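Local coordinates for lipase-esterase related protein (Clostridium acetobutylicum, PDB 3E0X) that is of uncertain function but has an alpha/beta-hydrolase fold and probably acts as a hydrolase, with an ortho-xylene molecule bound in its pocket, at residues 36-41 with 232-237; 156-161 with 226-231; 193-198 with 205-210. All coordinates share one frame; numbering follows the deposited sequence. Where two conformers were deposited one is given.

Contact 1. Residues 36-41 with 232-237; sequences EKYLED and VNAKGV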
loop_
_atom_site.group_PDB
_atom_site.type_symbol
_atom_site.label_atom_id
_atom_site.label_comp_id
_atom_site.label_asym_id
_atom_site.label_seq_id
_atom_site.Cartn_x
_atom_site.Cartn_y
_atom_site.Cartn_z
ATOM N N GLU A 36 -7.859 -10.193 0.029
ATOM C CA GLU A 36 -7.369 -11.429 0.632
ATOM C C GLU A 36 -8.253 -12.644 0.278
ATOM O O GLU A 36 -7.780 -13.782 0.262
ATOM C CB GLU A 36 -7.178 -11.277 2.148
ATOM C CG GLU A 36 -8.452 -11.197 2.938
ATOM C CD GLU A 36 -8.185 -10.934 4.394
ATOM O OE1 GLU A 36 -7.649 -9.853 4.716
ATOM O OE2 GLU A 36 -8.487 -11.809 5.216
ATOM N N LYS A 37 -9.519 -12.414 -0.068
ATOM C CA LYS A 37 -10.398 -13.536 -0.424
ATOM C C LYS A 37 -9.967 -14.301 -1.690
ATOM O O LYS A 37 -10.366 -15.463 -1.888
ATOM C CB LYS A 37 -11.857 -13.062 -0.565
ATOM C CG LYS A 37 -12.438 -12.452 0.692
ATOM C CD LYS A 37 -13.845 -11.937 0.394
ATOM C CE LYS A 37 -14.541 -11.467 1.653
ATOM N NZ LYS A 37 -15.882 -10.939 1.316
ATOM N N TYR A 38 -9.157 -13.668 -2.542
ATOM C CA TYR A 38 -8.782 -14.229 -3.851
ATOM C C TYR A 38 -7.329 -14.703 -3.860
ATOM O O TYR A 38 -6.814 -15.162 -4.885
ATOM C CB TYR A 38 -9.049 -13.198 -4.977
ATOM C CG TYR A 38 -10.498 -12.749 -4.964
ATOM C CD1 TYR A 38 -11.488 -13.542 -5.556
ATOM C CD2 TYR A 38 -10.894 -11.581 -4.308
ATOM C CE1 TYR A 38 -12.851 -13.160 -5.505
ATOM C CE2 TYR A 38 -12.246 -11.202 -4.253
ATOM C CZ TYR A 38 -13.211 -12.002 -4.857
ATOM O OH TYR A 38 -14.552 -11.654 -4.841
ATOM N N LEU A 39 -6.694 -14.621 -2.694
ATOM C CA LEU A 39 -5.269 -14.969 -2.564
ATOM C C LEU A 39 -5.034 -16.059 -1.520
ATOM O O LEU A 39 -3.949 -16.155 -0.917
ATOM C CB LEU A 39 -4.470 -13.708 -2.246
ATOM C CG LEU A 39 -4.474 -12.685 -3.389
ATOM C CD1 LEU A 39 -3.915 -11.328 -2.965
ATOM C CD2 LEU A 39 -3.709 -13.254 -4.601
ATOM N N GLU A 40 -6.054 -16.895 -1.318
ATOM C CA GLU A 40 -6.058 -17.913 -0.259
ATOM C C GLU A 40 -5.062 -19.031 -0.450
ATOM O O GLU A 40 -4.754 -19.751 0.514
ATOM C CB GLU A 40 -7.472 -18.482 -0.093
ATOM C CG GLU A 40 -8.348 -17.567 0.686
ATOM C CD GLU A 40 -9.666 -18.197 1.050
ATOM O OE1 GLU A 40 -9.699 -19.434 1.259
ATOM O OE2 GLU A 40 -10.658 -17.436 1.138
ATOM N N ASP A 41 -4.515 -19.167 -1.655
ATOM C CA ASP A 41 -3.527 -20.206 -1.930
ATOM C C ASP A 41 -2.125 -19.802 -1.473
ATOM O O ASP A 41 -1.176 -20.605 -1.538
ATOM C CB ASP A 41 -3.497 -20.574 -3.428
ATOM C CG ASP A 41 -4.656 -21.491 -3.841
ATOM O OD1 ASP A 41 -5.153 -22.248 -2.987
ATOM O OD2 ASP A 41 -5.067 -21.469 -5.027
ATOM N N VAL A 232 -13.518 -2.776 -4.951
ATOM C CA VAL A 232 -14.592 -3.025 -5.920
ATOM C C VAL A 232 -14.193 -3.999 -7.031
ATOM O O VAL A 232 -15.066 -4.594 -7.684
ATOM C CB VAL A 232 -15.153 -1.721 -6.536
ATOM C CG1 VAL A 232 -15.661 -0.815 -5.431
ATOM C CG2 VAL A 232 -14.109 -0.997 -7.371
ATOM N N ASN A 233 -12.890 -4.143 -7.262
ATOM C CA ASN A 233 -12.424 -5.143 -8.229
ATOM C C ASN A 233 -11.293 -5.950 -7.620
ATOM O O ASN A 233 -10.242 -6.146 -8.233
ATOM C CB ASN A 233 -11.995 -4.499 -9.566
ATOM C CG ASN A 233 -11.913 -5.514 -10.710
ATOM O OD1 ASN A 233 -12.129 -6.723 -10.504
ATOM N ND2 ASN A 233 -11.662 -5.021 -11.936
ATOM N N ALA A 234 -11.530 -6.409 -6.400
ATOM C CA ALA A 234 -10.538 -7.240 -5.716
ATOM C C ALA A 234 -10.189 -8.486 -6.534
ATOM O O ALA A 234 -9.029 -8.906 -6.580
ATOM C CB ALA A 234 -11.046 -7.640 -4.352
ATOM N N LYS A 235 -11.181 -9.087 -7.177
ATOM C CA LYS A 235 -10.934 -10.295 -7.967
ATOM C C LYS A 235 -9.977 -9.993 -9.122
ATOM O O LYS A 235 -9.046 -10.758 -9.375
ATOM C CB LYS A 235 -12.250 -10.873 -8.478
ATOM C CG LYS A 235 -12.099 -12.189 -9.230
ATOM C CD LYS A 235 -13.452 -12.704 -9.751
ATOM C CE LYS A 235 -13.269 -14.107 -10.308
ATOM N NZ LYS A 235 -14.469 -14.633 -11.030
ATOM N N GLY A 236 -10.199 -8.866 -9.804
ATOM C CA GLY A 236 -9.352 -8.527 -10.951
ATOM C C GLY A 236 -7.952 -8.144 -10.483
ATOM O O GLY A 236 -6.946 -8.510 -11.105
ATOM N N VAL A 237 -7.875 -7.419 -9.367
ATOM C CA VAL A 237 -6.551 -7.064 -8.830
ATOM C C VAL A 237 -5.784 -8.346 -8.437
ATOM O O VAL A 237 -4.580 -8.492 -8.752
ATOM C CB VAL A 237 -6.688 -6.108 -7.636
ATOM C CG1 VAL A 237 -5.347 -5.932 -6.911
ATOM C CG2 VAL A 237 -7.231 -4.772 -8.108
#
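Y38 lays its aromatic ring against the first turn of helix 234-242, meeting A234 and K235 in a small, partly buried patch made wholly by van der Waals and CH-pi packing. Along the loop 36-41, E36 contributes through its backbone: its O accepts from L39 N at 3.3 Å, closing a turn that spans K37 and Y38. K37 follows, with its CB 4.1 Å above the plane of the Y38 ring and toward the rim, on the face opposite the helix; its NZ runs on to a salt bridge with E34. At Y38 itself, CG stands anti to the carbonyl carbon (chi1 -56°), which swings the ring out to the helix. K235 CA sits 3.8 Å above the plane of that ring, over its centre, and K235 CB makes a CH-pi contact at 3.9 Å from the Y38 centroid, only 14° off the normal. A234 CB approaches Y38 CE2 obliquely, at 3.8 Å. A broad, flat side chain suits this place because it can cover helix backbone and methylene groups at once. The lysine also fits: its aliphatic base lies on the ring, while the extended chain crosses the tyrosine at about a right angle and takes the ammonium away from the loop.

The helix start is fixed by N233, the N-cap, whose OD1 accepts from G236 N at 3.0 Å, with the donor 51° out of the carbonyl plane. G236 has no side chain to crowd that oxygen. L39, next in the loop, is buried and turns inward. It touches L19 and F21 of strand 18-22 and, like Y38, A238 of helix 234-242, so L39 bridges the central sheet and this last helix.

Contact 2. Residues 156-161 with 226-231; sequences KYFETL and KHFLLV. With OXE (ortho-xylene), chain C.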
loop_
_atom_site.group_PDB
_atom_site.type_symbol
_atom_site.label_atom_id
_atom_site.label_comp_id
_atom_site.label_asym_id
_atom_site.label_seq_id
_atom_site.Cartn_x
_atom_site.Cartn_y
_atom_site.Cartn_z
ATOM N N LYS A 156 -18.835 -0.377 3.143
ATOM C CA LYS A 156 -18.255 -1.172 4.216
ATOM C C LYS A 156 -16.775 -0.823 4.452
ATOM O O LYS A 156 -16.339 -0.604 5.590
ATOM C CB LYS A 156 -18.385 -2.657 3.848
ATOM C CG LYS A 156 -17.839 -3.619 4.872
ATOM C CD LYS A 156 -17.810 -5.036 4.322
ATOM C CE LYS A 156 -17.107 -5.960 5.301
ATOM N NZ LYS A 156 -17.135 -7.381 4.860
ATOM N N TYR A 157 -15.991 -0.798 3.382
ATOM C CA TYR A 157 -14.564 -0.604 3.593
ATOM C C TYR A 157 -14.165 0.826 3.883
ATOM O O TYR A 157 -13.160 1.067 4.578
ATOM C CB TYR A 157 -13.735 -1.231 2.469
ATOM C CG TYR A 157 -13.762 -2.733 2.591
ATOM C CD1 TYR A 157 -12.876 -3.400 3.439
ATOM C CD2 TYR A 157 -14.713 -3.490 1.900
ATOM C CE1 TYR A 157 -12.920 -4.798 3.573
ATOM C CE2 TYR A 157 -14.770 -4.881 2.030
ATOM C CZ TYR A 157 -13.860 -5.532 2.871
ATOM O OH TYR A 157 -13.900 -6.914 2.985
ATOM N N PHE A 158 -14.956 1.779 3.402
ATOM C CA PHE A 158 -14.716 3.155 3.797
ATOM C C PHE A 158 -14.830 3.324 5.313
ATOM O O PHE A 158 -14.093 4.116 5.917
ATOM C CB PHE A 158 -15.623 4.125 3.037
ATOM C CG PHE A 158 -15.122 5.550 3.039
ATOM C CD1 PHE A 158 -13.968 5.891 2.342
ATOM C CD2 PHE A 158 -15.806 6.543 3.709
ATOM C CE1 PHE A 158 -13.480 7.216 2.333
ATOM C CE2 PHE A 158 -15.342 7.858 3.714
ATOM C CZ PHE A 158 -14.185 8.199 3.014
ATOM N N GLU A 159 -15.727 2.560 5.938
ATOM C CA GLU A 159 -15.915 2.637 7.396
ATOM C C GLU A 159 -14.752 2.023 8.174
ATOM O O GLU A 159 -14.633 2.244 9.377
ATOM C CB GLU A 159 -17.268 2.025 7.818
ATOM C CG GLU A 159 -17.363 1.387 9.234
ATOM C CD GLU A 159 -17.622 2.371 10.383
ATOM O OE1 GLU A 159 -18.262 3.430 10.163
ATOM O OE2 GLU A 159 -17.199 2.066 11.530
ATOM N N THR A 160 -13.884 1.259 7.493
ATOM C CA THR A 160 -12.711 0.705 8.186
ATOM C C THR A 160 -11.543 1.691 8.336
ATOM O O THR A 160 -10.542 1.396 9.042
ATOM C CB THR A 160 -12.145 -0.582 7.510
ATOM O OG1 THR A 160 -11.458 -0.248 6.295
ATOM C CG2 THR A 160 -13.238 -1.600 7.239
ATOM N N LEU A 161 -11.664 2.856 7.697
ATOM C CA LEU A 161 -10.622 3.864 7.783
ATOM C C LEU A 161 -10.498 4.310 9.239
ATOM O O LEU A 161 -11.469 4.260 10.006
ATOM C CB LEU A 161 -10.938 5.069 6.917
ATOM C CG LEU A 161 -10.352 5.039 5.507
ATOM C CD1 LEU A 161 -10.603 3.761 4.707
ATOM C CD2 LEU A 161 -10.822 6.282 4.732
ATOM N N LYS A 226 -11.174 3.749 -9.596
ATOM C CA LYS A 226 -10.624 4.821 -8.767
ATOM C C LYS A 226 -9.809 4.248 -7.591
ATOM O O LYS A 226 -9.203 3.175 -7.745
ATOM C CB LYS A 226 -11.741 5.799 -8.349
ATOM C CG LYS A 226 -12.228 6.624 -9.541
ATOM C CD LYS A 226 -13.419 7.525 -9.198
ATOM C CE LYS A 226 -13.944 8.240 -10.459
ATOM N NZ LYS A 226 -15.379 8.700 -10.303
ATOM N N HIS A 227 -9.772 4.921 -6.444
ATOM C CA HIS A 227 -8.809 4.539 -5.404
ATOM C C HIS A 227 -9.258 3.299 -4.613
ATOM O O HIS A 227 -8.470 2.713 -3.848
ATOM C CB HIS A 227 -8.515 5.732 -4.486
ATOM C CG HIS A 227 -7.220 5.630 -3.759
ATOM N ND1 HIS A 227 -6.018 5.471 -4.408
ATOM C CD2 HIS A 227 -6.935 5.722 -2.439
ATOM C CE1 HIS A 227 -5.049 5.421 -3.507
ATOM N NE2 HIS A 227 -5.579 5.574 -2.307
ATOM N N PHE A 228 -10.523 2.908 -4.793
ATOM C CA PHE A 228 -11.031 1.681 -4.166
ATOM C C PHE A 228 -11.039 0.502 -5.136
ATOM O O PHE A 228 -11.751 -0.468 -4.922
ATOM C CB PHE A 228 -12.412 1.916 -3.528
ATOM C CG PHE A 228 -12.375 2.064 -2.020
ATOM C CD1 PHE A 228 -11.226 2.498 -1.347
ATOM C CD2 PHE A 228 -13.536 1.826 -1.282
ATOM C CE1 PHE A 228 -11.239 2.664 0.043
ATOM C CE2 PHE A 228 -13.557 1.969 0.096
ATOM C CZ PHE A 228 -12.417 2.393 0.773
ATOM N N LEU A 229 -10.204 0.569 -6.169
ATOM C CA LEU A 229 -10.004 -0.563 -7.077
ATOM C C LEU A 229 -9.818 -1.870 -6.306
ATOM O O LEU A 229 -10.386 -2.889 -6.678
ATOM C CB LEU A 229 -8.774 -0.310 -7.954
ATOM C CG LEU A 229 -8.363 -1.407 -8.935
ATOM C CD1 LEU A 229 -9.426 -1.632 -10.026
ATOM C CD2 LEU A 229 -6.996 -1.066 -9.569
ATOM N N LEU A 230 -9.039 -1.836 -5.223
ATOM C CA LEU A 230 -8.723 -3.071 -4.458
ATOM C C LEU A 230 -9.927 -3.641 -3.701
ATOM O O LEU A 230 -9.838 -4.750 -3.139
ATOM C CB LEU A 230 -7.559 -2.842 -3.460
ATOM C CG LEU A 230 -7.878 -2.164 -2.105
ATOM C CD1 LEU A 230 -6.651 -2.229 -1.197
ATOM C CD2 LEU A 230 -8.411 -0.729 -2.190
ATOM N N VAL A 231 -11.002 -2.841 -3.612
ATOM C CA VAL A 231 -12.228 -3.252 -2.935
ATOM C C VAL A 231 -13.290 -3.639 -3.965
ATOM O O VAL A 231 -13.873 -4.730 -3.883
ATOM C CB VAL A 231 -12.762 -2.110 -2.029
ATOM C CG1 VAL A 231 -14.233 -2.330 -1.684
ATOM C CG2 VAL A 231 -11.916 -2.016 -0.791
HETATM C C1 OXE C . -6.306 6.717 0.745
HETATM C C2 OXE C . -6.583 5.454 1.465
HETATM C C3 OXE C . -7.874 5.168 1.902
HETATM C C4 OXE C . -8.892 6.089 1.631
HETATM C C5 OXE C . -8.641 7.291 0.961
HETATM C C6 OXE C . -7.351 7.610 0.500
HETATM C "C1'" OXE C . -4.905 6.989 0.260
HETATM C "C2'" OXE C . -5.461 4.498 1.733
#
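The F228 ring has V231 CG2 over one face, 4.2 Å above its plane and offset toward the rim, while F158 N lies in plane at its edge, 3.6 Å from F228 CE2. The F158 ring meets F228 CZ at its own edge, the two side chains crossing at about a right angle; the Y157 ring carries K156 CG over one face, and the H227 ring meets the ortho-xylene at its edge. In this alpha/beta hydrolase the contact joins helix 152-158 to the start of the short helix 229-232, just after H227. That histidine touches S92 and bonds through ND1 to E199, an arrangement consistent with a catalytic triad.

V231 fits through its two branches: CG1, anti to the backbone N (chi1 161°), reaches Y157 CD2 at 3.8 Å, while CG2 lies between Y157 CB and the F228 face. Phenylalanine suits position 228, a buried wedge with no polar end to satisfy, whereas Y157 sends its OH to E34. T160 OG1 and T160 N both donate to Y157 O, the hydroxyl in the carbonyl plane on a lone pair, so two donors grip this oxygen. Beyond F228, L161 CD2 comes within 3.7 Å of ortho-xylene C4.

Contact 3. Residues 193-198 with 205-210; sequences AIVAKD and EYSEII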
loop_
_atom_site.group_PDB
_atom_site.type_symbol
_atom_site.label_atom_id
_atom_site.label_comp_id
_atom_site.label_asym_id
_atom_site.label_seq_id
_atom_site.Cartn_x
_atom_site.Cartn_y
_atom_site.Cartn_z
ATOM N N ALA A 193 3.233 -2.365 -11.030
ATOM C CA ALA A 193 2.321 -1.324 -10.576
ATOM C C ALA A 193 0.933 -1.669 -11.122
ATOM O O ALA A 193 0.815 -2.088 -12.288
ATOM C CB ALA A 193 2.776 0.027 -11.081
ATOM N N ILE A 194 -0.111 -1.491 -10.299
ATOM C CA ILE A 194 -1.506 -1.776 -10.688
ATOM C C ILE A 194 -2.309 -0.556 -10.263
ATOM O O ILE A 194 -2.196 -0.128 -9.118
ATOM C CB ILE A 194 -2.065 -3.017 -9.943
ATOM C CG1 ILE A 194 -1.265 -4.264 -10.305
ATOM C CG2 ILE A 194 -3.541 -3.230 -10.308
ATOM C CD1 ILE A 194 -1.576 -5.439 -9.373
ATOM N N VAL A 195 -3.125 -0.006 -11.165
ATOM C CA VAL A 195 -3.825 1.257 -10.863
ATOM C C VAL A 195 -5.016 1.397 -11.800
ATOM O O VAL A 195 -5.031 0.787 -12.866
ATOM C CB VAL A 195 -2.867 2.471 -11.064
ATOM C CG1 VAL A 195 -2.498 2.668 -12.522
ATOM C CG2 VAL A 195 -3.424 3.758 -10.469
ATOM N N ALA A 196 -6.008 2.199 -11.386
ATOM C CA ALA A 196 -7.143 2.538 -12.247
ATOM C C ALA A 196 -6.873 3.861 -12.970
ATOM O O ALA A 196 -6.411 4.852 -12.354
ATOM C CB ALA A 196 -8.393 2.649 -11.400
ATOM N N LYS A 197 -7.193 3.881 -14.267
ATOM C CA LYS A 197 -6.966 5.048 -15.105
ATOM C C LYS A 197 -7.705 6.280 -14.596
ATOM O O LYS A 197 -7.205 7.412 -14.741
ATOM C CB LYS A 197 -7.385 4.728 -16.545
ATOM C CG LYS A 197 -7.189 5.870 -17.553
ATOM C CD LYS A 197 -7.677 5.397 -18.912
ATOM C CE LYS A 197 -7.720 6.560 -19.912
ATOM N NZ LYS A 197 -8.460 6.167 -21.145
ATOM N N ASP A 198 -8.872 6.069 -13.990
ATOM C CA ASP A 198 -9.687 7.179 -13.520
ATOM C C ASP A 198 -9.285 7.724 -12.146
ATOM O O ASP A 198 -9.981 8.577 -11.590
ATOM C CB ASP A 198 -11.182 6.810 -13.586
ATOM C CG ASP A 198 -11.544 5.575 -12.777
ATOM O OD1 ASP A 198 -10.652 4.926 -12.221
ATOM O OD2 ASP A 198 -12.758 5.257 -12.659
ATOM N N GLU A 205 -0.271 8.381 -13.942
ATOM C CA GLU A 205 1.092 8.811 -14.304
ATOM C C GLU A 205 2.153 8.441 -13.268
ATOM O O GLU A 205 3.314 8.191 -13.618
ATOM C CB GLU A 205 1.161 10.285 -14.658
ATOM C CG GLU A 205 0.881 11.223 -13.517
ATOM C CD GLU A 205 0.612 12.633 -14.024
ATOM O OE1 GLU A 205 1.548 13.465 -13.954
ATOM O OE2 GLU A 205 -0.512 12.883 -14.549
ATOM N N TYR A 206 1.751 8.341 -12.000
ATOM C CA TYR A 206 2.706 7.934 -10.966
ATOM C C TYR A 206 3.136 6.481 -11.182
ATOM O O TYR A 206 4.291 6.124 -10.951
ATOM C CB TYR A 206 2.107 8.078 -9.576
ATOM C CG TYR A 206 1.639 9.459 -9.184
ATOM C CD1 TYR A 206 2.183 10.635 -9.747
ATOM C CD2 TYR A 206 0.677 9.585 -8.196
ATOM C CE1 TYR A 206 1.736 11.889 -9.338
ATOM C CE2 TYR A 206 0.232 10.822 -7.780
ATOM C CZ TYR A 206 0.761 11.974 -8.355
ATOM O OH TYR A 206 0.336 13.219 -7.932
ATOM N N SER A 207 2.205 5.635 -11.594
ATOM C CA SER A 207 2.495 4.230 -11.872
ATOM C C SER A 207 3.303 4.076 -13.160
ATOM O O SER A 207 4.154 3.170 -13.274
ATOM C CB SER A 207 1.199 3.433 -11.911
ATOM O OG SER A 207 0.738 3.161 -10.583
ATOM N N GLU A 208 3.057 4.969 -14.119
ATOM C CA GLU A 208 3.862 4.961 -15.354
ATOM C C GLU A 208 5.337 5.287 -15.050
ATOM O O GLU A 208 6.250 4.758 -15.691
ATOM C CB GLU A 208 3.287 5.927 -16.400
ATOM C CG GLU A 208 1.957 5.460 -16.983
ATOM C CD GLU A 208 2.075 4.477 -18.159
ATOM O OE1 GLU A 208 3.183 3.943 -18.407
ATOM O OE2 GLU A 208 1.047 4.227 -18.842
ATOM N N ILE A 209 5.579 6.178 -14.097
ATOM C CA ILE A 209 6.952 6.487 -13.709
ATOM C C ILE A 209 7.620 5.249 -13.086
ATOM O O ILE A 209 8.776 4.944 -13.381
ATOM C CB ILE A 209 7.014 7.721 -12.756
ATOM C CG1 ILE A 209 6.716 9.016 -13.543
ATOM C CG2 ILE A 209 8.350 7.794 -12.070
ATOM C CD1 ILE A 209 6.437 10.160 -12.654
ATOM N N ILE A 210 6.891 4.508 -12.251
ATOM C CA ILE A 210 7.477 3.284 -11.677
ATOM C C ILE A 210 7.896 2.316 -12.805
ATOM O O ILE A 210 9.021 1.771 -12.809
ATOM C CB ILE A 210 6.484 2.593 -10.705
ATOM C CG1 ILE A 210 6.260 3.476 -9.488
ATOM C CG2 ILE A 210 6.992 1.162 -10.309
ATOM C CD1 ILE A 210 5.050 3.053 -8.653
#
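S207, A193 and V195 make up most of this interface, in which the serine of helix 205-210 fits between two small side chains of strand 193-196. S207 CB and OG both touch A193 CB, the oxygen at 3.8 Å, while the same S207 OG lies 3.7 Å from V195 CB. The serine's OG is anti to the carbonyl carbon (chi1 -78°), a rotation that places it against both strand residues. V195 turns CG1 into the space between its backbone N and carbonyl carbon, and this methyl packs on S207 CB at 3.8 Å. Alanine, valine and serine are short enough to let the helix come close, with the segment axes 8.4 Å apart at their nearest and running at 163°, nearly antiparallel. I210, one turn on, adds a looser touch from CG2 to A193 CB at 4.4 Å.

The pair forms the first half of a beta-alpha-beta crossover, strand 191-196, helix 204-213 and strand 217-222, within the central sheet. Backbone bonds tie A193 and V195 to strand 217-222. I194 points away from this helix, its side chain meeting E240 and I241 of helix 234-242, so the strand is packed on both faces of the sheet.

In the fold
Contacts 2 and 3 are buried, whereas contact 1 is partly exposed and mixes a buried alanine with a solvent-facing lysine. Contacts 1 and 2 use consecutive helices near the C-terminus, 229-232 and 234-242, and they touch where V237 CG2 packs on L229 CG. Contact 2 meets contact 3 through a probable hydrogen bond from K226 N to D198 OD1, and L229 also packs on the strand. Along the chain, contact 3 is nested within contact 2, and both within contact 1. Their chemistry follows place: a ring on helix backbone and lysine methylenes near the surface, aromatic and branched side chains beside the ligand pocket, and small residues where helix meets sheet.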